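Local atomic coordinates of IPT/TIG domain-containing protein BACOVA_02650 (PDB entry 5E7H), a protein that binds polysaccharide at the cell surface and probably mediates xyloglucan capture before the glucan is carried into the periplasm for degradation. Residues 56-61 / 82-87; 7-12 / 17-22; 107-110 / 114-117; 200-203 / 207-210. All blocks are in the same frame, centred on the assembly; numbering follows the deposited sequence.

Contact 1 of 4, residues 56-61 / 82-87; sequences FVLPQA and IFYPLE
Leu-58 and Tyr-84 reach toward each other from opposite directions, joining the loop that leaves strand 53-57 to the segment 82-87, beside the sheet of the IPT/TIG domain, an immunoglobulin-like fold of the E-set clan. The packing is apolar. The CD2 methyl of Leu-58 lies 3.8 Å from Tyr-84 CE2, approaching the ring obliquely. Leu-58 CG stands opposite its own backbone N (chi1 -175°), which sends both methyls across the gap, and Leu-58 CD1 comes to the edge of the Phe-83 ring, 4.5 Å from Phe-83 CE2. Ala-61 CB covers another part of the tyrosine, 3.9 Å from Tyr-84 CE1.

Polar contacts are made by the same tyrosine. Its hydroxyl is hydrogen-bonded to Pro-13 O and to Asn-119 ND2, and Asn-119 is also a sodium ligand. Replacing Tyr-84 with an alanine would probably open a gap beside Leu-58 and Ala-61 and leave Pro-13 O and Asn-119 without this shared partner.

The backbone then turns sharply: Pro-85 is the centre of an inverse gamma turn, with Leu-86 N bonded to Tyr-84 O at 2.7 Å. Next to it, Tyr-84 CD2 rests 3.7 Å above the plane of the Phe-83 ring, offset toward the rim.

Contact 2 of 4, residues 7-12 / 17-22; sequences AVSSTM and STVTIT
Ser-9 and Thr-20 form the tight part of this contact, gripping each other by two hydrogen bonds. Ser-9 N donates to Thr-20 O at 2.8 Å, nearly in line with the carbonyl bond. In return Thr-20 N donates to the serine hydroxyl, OG, at 3.0 Å and almost straight (176°). The hydroxyl can stand in for a backbone carbonyl because chi1 of 56° sets OG between the backbone N and the carbonyl carbon, folded back toward strand 18-24.

The buried face next to this grip is aliphatic. Val-8 CG1 touches two neighbours of strand 18-24, 4.2 Å from Val-19 CG1 and 4.3 Å from Ile-21 CG1. Val-8 and Ile-21 are a non-hydrogen-bonded pair of the antiparallel hairpin made by strands 4-8 and 18-24, and strand 4-8 is an outermost strand of its four-stranded IPT/TIG sheet.

Toward Ala-7 and Thr-22, both partly exposed, the hydrogen bonding is less even. Thr-22 N makes a sound bond to Ala-7 O, but the return bond from Ala-7 N to Thr-22 O is long and weak at 3.3 Å. The Thr-22 hydroxyl pairs with Thr-6 OG1. At the other end, where the strands part beyond Ser-9, a water takes over: it lies 2.6 Å from Ser-9 OG and donates to Thr-18 O.

Contact 3 of 4, residues 107-110 / 114-117; sequences VVAD and APYV. With FMT (formic acid), chain C.
Ala-109 points its methyl straight at the opposing backbone, where CB lies 3.4 Å from Val-117 C and almost as near to Tyr-116 C. Beside it stands the ring of Pro-115, meeting the same methyl with CG at 4.0 Å. Val-107, two residues earlier in the chain and facing the same way, brings CG2 to Pro-115 CD at 4.3 Å. The proline ring therefore lies against two small side chains in a row.

The opposing loop owes its shape to a cis peptide before Pro-115 and to a sharp bend after it. Tyr-116 has a positive phi of 74°, and Val-117 N reaches back to Pro-115 O in a weak bond, a geometry that fits a classic gamma turn. Both Tyr-116 and Val-117 turn their side chains away from the strand, presenting mainly backbone to Ala-109. With CG beside its own backbone N (chi1 -57°), the tyrosine ring swings over Ala-114, whose N sits 3.5 Å above the ring plane, offset toward the rim.

A formate, probably from the crystallisation liquor, accepts a nearly straight bond (176°) from Ala-114 N to its O2, 2.8 Å long, while its O1 lies 3.3 Å from Tyr-116 OH. Asp-110 OD1 accepts from Ser-112 N and Ser-113 N in the short connection, and Val-117 O accepts from Trp-207 NE1. In this part of the xyloglucan-binding domain strand end and loop thus meet through van der Waals packing of Ala-109 and Val-107 on the proline ring and on peptide carbons, without a hydrogen bond between them, while Asp-110 OD1 and Val-117 O find partners beyond the two segments and Ala-114 N-H holds a small carboxylate.

Contact 4 of 4, residues 200-203 / 207-210; sequences GKTE and WMQC
The flat groups stand aside while Met-208 SD meets the backbone of Glu-203. The Trp-207 side chain leaves the backbone away from the 200-203 loop, and its indole packs edge-to-face with Phe-167, beside Pro-115 and Val-14. Glu-203 sets out toward the strand, but the bend at chi2 (-68°) carries its carboxylate off to Thr-199, where OE1 is hydrogen-bonded to Thr-199 OG1.

What bridges the contact is the thioether. Met-208 SD lies 3.7 Å from Glu-203 N and 4.0 Å from Lys-201 O, so the sulfur rests against the loop backbone; the glutamate's CB is also near, 4.1 Å from SD. Beyond the sulfur, the CE methyl lies 4.0 Å from Glu-203 O and brushes Thr-202 CG2 at 4.4 Å. The methionine gets there by placing CG between its backbone N and carbonyl carbon (chi1 54°) and then running out fully extended. With Met-208 cut back to an alanine, the backbone of Lys-201 and Glu-203 would probably lose this packing and a gap would open under the loop.

Pro-194 also touches Met-208, and its carbonyl accepts from Thr-202 OG1, tying the loop in from a second point. The arrangement is that of a connecting loop folded back over the strand it leads into: strand 207-213, which pairs antiparallel with strand 160-168 in the large sheet of the xyloglucan-binding domain.

How the contacts relate
Contacts 2, 1, 3 and 4 follow one another in that order along the chain. The first two lie largely within the IPT/TIG domain, their centres about 9 Å apart, and share its four-stranded sheet, where strands 18-24 and 53-57 are neighbours; Thr-11 O accepts from Tyr-84 N between them. Contacts 3 and 4, about 17 Å apart between centres, belong to the xyloglucan-binding domain; both reach its large sheet and touch each other there. Contacts 2 and 4, about 11 Å apart between centres, touch across the domain boundary, Thr-11 N donating to Gln-209 OE1. The loop residues that follow strand 4-8 thus probably help set how the two domains sit against each other.

Contact 1 of 4, residues 56-61 / 82-87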
loop_
_atom_site.group_PDB
_atom_site.type_symbol
_atom_site.label_atom_id
_atom_site.label_comp_id
_atom_site.label_asym_id
_atom_site.label_seq_id
_atom_site.Cartn_x
_atom_site.Cartn_y
_atom_site.Cartn_z
ATOM N N PHE A 56 6.429 -16.274 1.421
ATOM C CA PHE A 56 5.306 -17.152 1.714
ATOM C C PHE A 56 4.039 -16.421 1.345
ATOM O O PHE A 56 4.016 -15.188 1.295
ATOM C CB PHE A 56 5.266 -17.536 3.189
ATOM C CG PHE A 56 5.249 -16.349 4.104
ATOM C CD1 PHE A 56 4.059 -15.746 4.463
ATOM C CD2 PHE A 56 6.443 -15.841 4.600
ATOM C CE1 PHE A 56 4.059 -14.633 5.297
ATOM C CE2 PHE A 56 6.444 -14.732 5.430
ATOM C CZ PHE A 56 5.259 -14.140 5.777
ATOM N N VAL A 57 2.981 -17.186 1.114
ATOM C CA VAL A 57 1.673 -16.626 0.876
ATOM C C VAL A 57 0.979 -16.333 2.209
ATOM O O VAL A 57 0.995 -17.200 3.094
ATOM C CB VAL A 57 0.846 -17.603 0.050
ATOM C CG1 VAL A 57 -0.565 -17.091 -0.126
ATOM C CG2 VAL A 57 1.504 -17.829 -1.314
ATOM N N LEU A 58 0.394 -15.141 2.356
ATOM C CA LEU A 58 -0.329 -14.778 3.577
ATOM C C LEU A 58 -1.662 -15.566 3.603
ATOM O O LEU A 58 -2.515 -15.332 2.749
ATOM C CB LEU A 58 -0.570 -13.268 3.651
ATOM C CG LEU A 58 -1.217 -12.790 4.954
ATOM C CD1 LEU A 58 -0.266 -12.931 6.119
ATOM C CD2 LEU A 58 -1.679 -11.359 4.813
ATOM N N PRO A 59 -1.846 -16.487 4.562
ATOM C CA PRO A 59 -3.026 -17.358 4.482
ATOM C C PRO A 59 -4.325 -16.756 5.027
ATOM O O PRO A 59 -5.414 -17.238 4.689
ATOM C CB PRO A 59 -2.614 -18.566 5.308
ATOM C CG PRO A 59 -1.646 -18.052 6.295
ATOM C CD PRO A 59 -0.908 -16.933 5.610
ATOM N N GLN A 60 -4.212 -15.723 5.852
ATOM C CA GLN A 60 -5.367 -15.089 6.477
ATOM C C GLN A 60 -4.912 -13.728 6.994
ATOM O O GLN A 60 -3.711 -13.505 7.134
ATOM C CB GLN A 60 -5.922 -15.928 7.622
ATOM C CG GLN A 60 -4.913 -16.130 8.747
ATOM C CD GLN A 60 -5.340 -17.144 9.791
ATOM O OE1 GLN A 60 -4.936 -18.304 9.745
ATOM N NE2 GLN A 60 -6.128 -16.698 10.758
ATOM N N ALA A 61 -5.858 -12.828 7.245
ATOM C CA ALA A 61 -5.536 -11.499 7.781
ATOM C C ALA A 61 -5.376 -11.544 9.293
ATOM O O ALA A 61 -6.234 -12.072 9.990
ATOM C CB ALA A 61 -6.607 -10.510 7.419
ATOM N N ILE A 82 5.508 -1.930 11.962
ATOM C CA ILE A 82 4.266 -2.541 12.399
ATOM C C ILE A 82 3.585 -3.175 11.194
ATOM O O ILE A 82 3.314 -2.504 10.188
ATOM C CB ILE A 82 3.344 -1.522 13.081
ATOM C CG1 ILE A 82 4.015 -1.082 14.386
ATOM C CG2 ILE A 82 1.983 -2.111 13.344
ATOM C CD1 ILE A 82 3.242 -0.037 15.179
ATOM N N PHE A 83 3.348 -4.481 11.302
ATOM C CA PHE A 83 2.653 -5.286 10.292
ATOM C C PHE A 83 1.139 -5.246 10.512
ATOM O O PHE A 83 0.671 -5.372 11.642
ATOM C CB PHE A 83 3.168 -6.739 10.345
ATOM C CG PHE A 83 2.762 -7.569 9.150
ATOM C CD1 PHE A 83 3.271 -7.286 7.897
ATOM C CD2 PHE A 83 1.880 -8.629 9.302
ATOM C CE1 PHE A 83 2.883 -8.043 6.789
ATOM C CE2 PHE A 83 1.500 -9.399 8.209
ATOM C CZ PHE A 83 1.999 -9.099 6.961
ATOM N N TYR A 84 0.389 -5.033 9.424
ATOM C CA TYR A 84 -1.072 -4.868 9.442
ATOM C C TYR A 84 -1.470 -3.742 10.407
ATOM O O TYR A 84 -2.181 -3.947 11.401
ATOM C CB TYR A 84 -1.804 -6.194 9.741
ATOM C CG TYR A 84 -2.376 -6.808 8.463
ATOM C CD1 TYR A 84 -3.748 -6.824 8.228
ATOM C CD2 TYR A 84 -1.542 -7.313 7.466
ATOM C CE1 TYR A 84 -4.266 -7.354 7.052
ATOM C CE2 TYR A 84 -2.059 -7.858 6.305
ATOM C CZ TYR A 84 -3.415 -7.863 6.106
ATOM O OH TYR A 84 -3.942 -8.371 4.928
ATOM N N PRO A 85 -0.988 -2.525 10.099
ATOM C CA PRO A 85 -1.318 -1.350 10.915
ATOM C C PRO A 85 -2.745 -0.895 10.637
ATOM O O PRO A 85 -2.992 0.134 10.000
ATOM C CB PRO A 85 -0.289 -0.316 10.464
ATOM C CG PRO A 85 -0.061 -0.627 9.058
ATOM C CD PRO A 85 -0.078 -2.161 9.001
ATOM N N LEU A 86 -3.695 -1.691 11.109
ATOM C CA LEU A 86 -5.111 -1.463 10.820
ATOM C C LEU A 86 -5.574 -0.071 11.257
ATOM O O LEU A 86 -6.416 0.541 10.589
ATOM C CB LEU A 86 -5.951 -2.553 11.493
ATOM C CG LEU A 86 -5.709 -3.919 10.851
ATOM C CD1 LEU A 86 -6.133 -4.998 11.856
ATOM C CD2 LEU A 86 -6.447 -4.070 9.522
ATOM N N GLU A 87 -4.966 0.444 12.326
ATOM C CA GLU A 87 -5.377 1.698 12.924
ATOM C C GLU A 87 -4.910 2.912 12.122
ATOM O O GLU A 87 -5.331 4.036 12.388
ATOM C CB GLU A 87 -4.822 1.779 14.357
ATOM C CG GLU A 87 -5.035 0.498 15.233
ATOM C CD GLU A 87 -3.911 -0.539 15.133
ATOM O OE1 GLU A 87 -3.128 -0.519 14.169
ATOM O OE2 GLU A 87 -3.813 -1.397 16.042
#

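Contact 2 of 4, residues 7-12 / 17-22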
loop_
_atom_site.group_PDB
_atom_site.type_symbol
_atom_site.label_atom_id
_atom_site.label_comp_id
_atom_site.label_asym_id
_atom_site.label_seq_id
_atom_site.Cartn_x
_atom_site.Cartn_y
_atom_site.Cartn_z
ATOM N N ALA A 7 14.100 -5.642 5.137
ATOM C CA ALA A 7 12.902 -5.082 4.517
ATOM C C ALA A 7 11.787 -6.124 4.424
ATOM O O ALA A 7 12.054 -7.322 4.371
ATOM C CB ALA A 7 13.222 -4.550 3.145
ATOM N N VAL A 8 10.550 -5.647 4.440
ATOM C CA VAL A 8 9.371 -6.475 4.216
ATOM C C VAL A 8 8.609 -5.869 3.042
ATOM O O VAL A 8 8.506 -4.646 2.925
ATOM C CB VAL A 8 8.478 -6.552 5.461
ATOM C CG1 VAL A 8 7.305 -7.475 5.235
ATOM C CG2 VAL A 8 9.287 -7.045 6.662
ATOM N N SER A 9 8.085 -6.724 2.164
ATOM C CA SER A 9 7.484 -6.267 0.914
ATOM C C SER A 9 6.303 -5.318 1.109
ATOM O O SER A 9 6.091 -4.386 0.305
ATOM C CB SER A 9 7.054 -7.484 0.083
ATOM O OG SER A 9 6.184 -8.322 0.825
ATOM N N SER A 10 5.528 -5.513 2.173
ATOM C CA SER A 10 4.395 -4.645 2.467
ATOM C C SER A 10 4.044 -4.704 3.945
ATOM O O SER A 10 4.308 -5.719 4.589
ATOM C CB SER A 10 3.186 -5.043 1.635
ATOM O OG SER A 10 2.057 -4.273 1.990
ATOM N N THR A 11 3.479 -3.622 4.467
ATOM C CA THR A 11 2.909 -3.631 5.820
ATOM C C THR A 11 1.474 -4.166 5.828
ATOM O O THR A 11 0.931 -4.438 6.886
ATOM C CB THR A 11 2.919 -2.224 6.449
ATOM O OG1 THR A 11 2.112 -1.344 5.671
ATOM C CG2 THR A 11 4.333 -1.658 6.544
ATOM N N MET A 12 0.839 -4.319 4.665
ATOM C CA MET A 12 -0.543 -4.799 4.633
ATOM C C MET A 12 -0.783 -5.580 3.350
ATOM O O MET A 12 -1.632 -5.223 2.533
ATOM C CB MET A 12 -1.536 -3.646 4.781
ATOM C CG MET A 12 -2.934 -4.132 5.167
ATOM S SD MET A 12 -4.043 -2.800 5.695
ATOM C CE MET A 12 -3.434 -2.551 7.338
ATOM N N SER A 17 -1.767 -13.267 -1.225
ATOM C CA SER A 17 -0.636 -12.763 -2.000
ATOM C C SER A 17 0.675 -13.100 -1.301
ATOM O O SER A 17 0.694 -13.546 -0.147
ATOM C CB SER A 17 -0.757 -11.263 -2.228
ATOM O OG SER A 17 -0.410 -10.531 -1.053
ATOM N N THR A 18 1.780 -12.925 -2.024
ATOM C CA THR A 18 3.098 -13.303 -1.526
ATOM C C THR A 18 3.688 -12.183 -0.690
ATOM O O THR A 18 3.658 -11.014 -1.086
ATOM C CB THR A 18 4.051 -13.637 -2.676
ATOM O OG1 THR A 18 3.496 -14.714 -3.436
ATOM C CG2 THR A 18 5.426 -14.067 -2.149
ATOM N N VAL A 19 4.207 -12.566 0.463
ATOM C CA VAL A 19 4.973 -11.688 1.342
ATOM C C VAL A 19 6.432 -12.072 1.203
ATOM O O VAL A 19 6.756 -13.248 1.257
ATOM C CB VAL A 19 4.547 -11.847 2.815
ATOM C CG1 VAL A 19 5.256 -10.815 3.707
ATOM C CG2 VAL A 19 3.049 -11.705 2.943
ATOM N N THR A 20 7.295 -11.077 1.017
ATOM C CA THR A 20 8.726 -11.318 0.874
ATOM C C THR A 20 9.462 -10.528 1.939
ATOM O O THR A 20 9.151 -9.367 2.169
ATOM C CB THR A 20 9.232 -10.918 -0.524
ATOM O OG1 THR A 20 8.481 -11.616 -1.522
ATOM C CG2 THR A 20 10.685 -11.281 -0.688
ATOM N N ILE A 21 10.407 -11.181 2.596
ATOM C CA ILE A 21 11.219 -10.567 3.640
ATOM C C ILE A 21 12.675 -10.709 3.251
ATOM O O ILE A 21 13.138 -11.798 3.012
ATOM C CB ILE A 21 10.996 -11.223 5.004
ATOM C CG1 ILE A 21 9.519 -11.145 5.388
ATOM C CG2 ILE A 21 11.881 -10.557 6.064
ATOM C CD1 ILE A 21 9.183 -11.936 6.635
ATOM N N THR A 22 13.393 -9.592 3.188
ATOM C CA THR A 22 14.832 -9.648 2.921
ATOM C C THR A 22 15.613 -9.435 4.210
ATOM O O THR A 22 15.140 -8.788 5.147
ATOM C CB THR A 22 15.261 -8.594 1.898
ATOM O OG1 THR A 22 15.026 -7.299 2.439
ATOM C CG2 THR A 22 14.467 -8.729 0.618
HETATM O O HOH W 1 3.678 -8.262 0.009
#

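Contact 3 of 4, residues 107-110 / 114-117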
loop_
_atom_site.group_PDB
_atom_site.type_symbol
_atom_site.label_atom_id
_atom_site.label_comp_id
_atom_site.label_asym_id
_atom_site.label_seq_id
_atom_site.Cartn_x
_atom_site.Cartn_y
_atom_site.Cartn_z
ATOM N N VAL A 107 -14.456 -3.098 -7.026
ATOM C CA VAL A 107 -14.488 -4.544 -7.273
ATOM C C VAL A 107 -14.114 -5.311 -6.014
ATOM O O VAL A 107 -13.319 -4.837 -5.196
ATOM C CB VAL A 107 -13.530 -4.943 -8.423
ATOM C CG1 VAL A 107 -13.872 -4.183 -9.708
ATOM C CG2 VAL A 107 -12.122 -4.709 -8.067
ATOM N N VAL A 108 -14.709 -6.491 -5.869
ATOM C CA VAL A 108 -14.261 -7.507 -4.916
ATOM C C VAL A 108 -13.676 -8.610 -5.770
ATOM O O VAL A 108 -14.374 -9.184 -6.608
ATOM C CB VAL A 108 -15.417 -8.023 -4.043
ATOM C CG1 VAL A 108 -14.981 -9.194 -3.158
ATOM C CG2 VAL A 108 -15.986 -6.894 -3.185
ATOM N N ALA A 109 -12.390 -8.885 -5.603
ATOM C CA ALA A 109 -11.718 -9.813 -6.501
ATOM C C ALA A 109 -12.296 -11.219 -6.346
ATOM O O ALA A 109 -12.684 -11.619 -5.249
ATOM C CB ALA A 109 -10.237 -9.813 -6.250
ATOM N N ASP A 110 -12.339 -11.965 -7.450
ATOM C CA ASP A 110 -13.095 -13.223 -7.510
ATOM C C ASP A 110 -12.255 -14.457 -7.829
ATOM O O ASP A 110 -12.815 -15.529 -8.106
ATOM C CB ASP A 110 -14.231 -13.104 -8.532
ATOM C CG ASP A 110 -13.746 -13.020 -9.978
ATOM O OD1 ASP A 110 -12.529 -13.079 -10.229
ATOM O OD2 ASP A 110 -14.602 -12.873 -10.877
ATOM N N ALA A 114 -8.205 -10.272 -12.834
ATOM C CA ALA A 114 -7.449 -9.298 -12.069
ATOM C C ALA A 114 -8.366 -8.413 -11.206
ATOM O O ALA A 114 -9.463 -8.014 -11.653
ATOM C CB ALA A 114 -6.630 -8.438 -13.011
ATOM N N PRO A 115 -7.933 -8.097 -9.970
ATOM C CA PRO A 115 -6.612 -8.334 -9.370
ATOM C C PRO A 115 -6.474 -9.678 -8.621
ATOM O O PRO A 115 -5.522 -9.835 -7.853
ATOM C CB PRO A 115 -6.480 -7.160 -8.418
ATOM C CG PRO A 115 -7.896 -6.963 -7.918
ATOM C CD PRO A 115 -8.761 -7.218 -9.117
ATOM N N TYR A 116 -7.409 -10.581 -8.887
ATOM C CA TYR A 116 -7.404 -12.002 -8.470
ATOM C C TYR A 116 -7.710 -12.185 -6.994
ATOM O O TYR A 116 -8.583 -13.004 -6.672
ATOM C CB TYR A 116 -6.083 -12.706 -8.842
ATOM C CG TYR A 116 -5.769 -12.626 -10.311
ATOM C CD1 TYR A 116 -6.552 -13.300 -11.246
ATOM C CD2 TYR A 116 -4.702 -11.870 -10.759
ATOM C CE1 TYR A 116 -6.259 -13.213 -12.601
ATOM C CE2 TYR A 116 -4.410 -11.774 -12.103
ATOM C CZ TYR A 116 -5.192 -12.445 -13.010
ATOM O OH TYR A 116 -4.887 -12.342 -14.354
ATOM N N VAL A 117 -7.008 -11.463 -6.114
ATOM C CA VAL A 117 -7.299 -11.429 -4.690
ATOM C C VAL A 117 -7.505 -9.979 -4.254
ATOM O O VAL A 117 -7.024 -9.050 -4.909
ATOM C CB VAL A 117 -6.174 -12.094 -3.855
ATOM C CG1 VAL A 117 -6.146 -13.592 -4.133
ATOM C CG2 VAL A 117 -4.821 -11.487 -4.140
HETATM C C FMT C . -8.088 -11.233 -16.416
HETATM O O1 FMT C . -7.300 -12.206 -16.527
HETATM O O2 FMT C . -7.805 -10.308 -15.611
#

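Contact 4 of 4, residues 200-203 / 207-210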
loop_
_atom_site.group_PDB
_atom_site.type_symbol
_atom_site.label_atom_id
_atom_site.label_comp_id
_atom_site.label_asym_id
_atom_site.label_seq_id
_atom_site.Cartn_x
_atom_site.Cartn_y
_atom_site.Cartn_z
ATOM N N GLY A 200 11.283 -0.829 -6.291
ATOM C CA GLY A 200 11.481 0.404 -7.035
ATOM C C GLY A 200 10.941 0.354 -8.458
ATOM O O GLY A 200 11.071 1.335 -9.198
ATOM N N LYS A 201 10.331 -0.767 -8.837
ATOM C CA LYS A 201 9.769 -0.940 -10.181
ATOM C C LYS A 201 8.240 -0.964 -10.207
ATOM O O LYS A 201 7.595 -1.247 -9.201
ATOM C CB LYS A 201 10.288 -2.237 -10.809
ATOM C CG LYS A 201 11.781 -2.194 -11.148
ATOM C CD LYS A 201 12.603 -3.099 -10.250
ATOM C CE LYS A 201 12.760 -4.492 -10.839
ATOM N NZ LYS A 201 13.817 -4.552 -11.891
ATOM N N THR A 202 7.651 -0.673 -11.368
ATOM C CA THR A 202 6.219 -0.906 -11.557
ATOM C C THR A 202 5.984 -2.396 -11.759
ATOM O O THR A 202 6.096 -2.915 -12.874
ATOM C CB THR A 202 5.645 -0.112 -12.754
ATOM O OG1 THR A 202 5.901 1.278 -12.552
ATOM C CG2 THR A 202 4.151 -0.336 -12.881
ATOM N N GLU A 203 5.693 -3.100 -10.670
ATOM C CA GLU A 203 5.410 -4.527 -10.756
ATOM C C GLU A 203 4.068 -4.691 -11.439
ATOM O O GLU A 203 3.180 -3.840 -11.284
ATOM C CB GLU A 203 5.394 -5.176 -9.361
ATOM C CG GLU A 203 6.703 -4.998 -8.601
ATOM C CD GLU A 203 7.864 -5.760 -9.204
ATOM O OE1 GLU A 203 9.027 -5.330 -9.006
ATOM O OE2 GLU A 203 7.631 -6.778 -9.888
ATOM N N TRP A 207 -0.105 -7.602 -6.594
ATOM C CA TRP A 207 -0.165 -6.451 -5.716
ATOM C C TRP A 207 1.218 -5.999 -5.271
ATOM O O TRP A 207 2.123 -6.826 -5.067
ATOM C CB TRP A 207 -0.997 -6.766 -4.488
ATOM C CG TRP A 207 -2.486 -6.858 -4.721
ATOM C CD1 TRP A 207 -3.211 -7.996 -4.921
ATOM C CD2 TRP A 207 -3.429 -5.775 -4.741
ATOM N NE1 TRP A 207 -4.536 -7.690 -5.083
ATOM C CE2 TRP A 207 -4.699 -6.335 -4.978
ATOM C CE3 TRP A 207 -3.318 -4.386 -4.603
ATOM C CZ2 TRP A 207 -5.842 -5.571 -5.058
ATOM C CZ3 TRP A 207 -4.469 -3.610 -4.686
ATOM C CH2 TRP A 207 -5.717 -4.211 -4.909
ATOM N N MET A 208 1.377 -4.686 -5.136
ATOM C CA MET A 208 2.573 -4.105 -4.538
ATOM C C MET A 208 2.173 -3.045 -3.535
ATOM O O MET A 208 1.065 -2.471 -3.616
ATOM C CB MET A 208 3.485 -3.493 -5.602
ATOM C CG MET A 208 2.803 -2.509 -6.489
ATOM S SD MET A 208 3.959 -1.746 -7.662
ATOM C CE MET A 208 2.798 -0.871 -8.705
ATOM N N GLN A 209 3.065 -2.795 -2.585
ATOM C CA GLN A 209 2.928 -1.641 -1.728
ATOM C C GLN A 209 3.599 -0.455 -2.397
ATOM O O GLN A 209 4.754 -0.540 -2.815
ATOM C CB GLN A 209 3.550 -1.893 -0.367
ATOM C CG GLN A 209 3.547 -0.654 0.522
ATOM C CD GLN A 209 4.149 -0.956 1.889
ATOM O OE1 GLN A 209 3.441 -1.260 2.851
ATOM N NE2 GLN A 209 5.458 -0.934 1.951
ATOM N N CYS A 210 2.874 0.654 -2.480
ATOM C CA CYS A 210 3.405 1.927 -2.932
ATOM C C CYS A 210 3.505 2.864 -1.737
ATOM O O CYS A 210 2.654 2.820 -0.850
ATOM C CB CYS A 210 2.505 2.563 -3.984
ATOM S SG CYS A 210 2.271 1.555 -5.464
#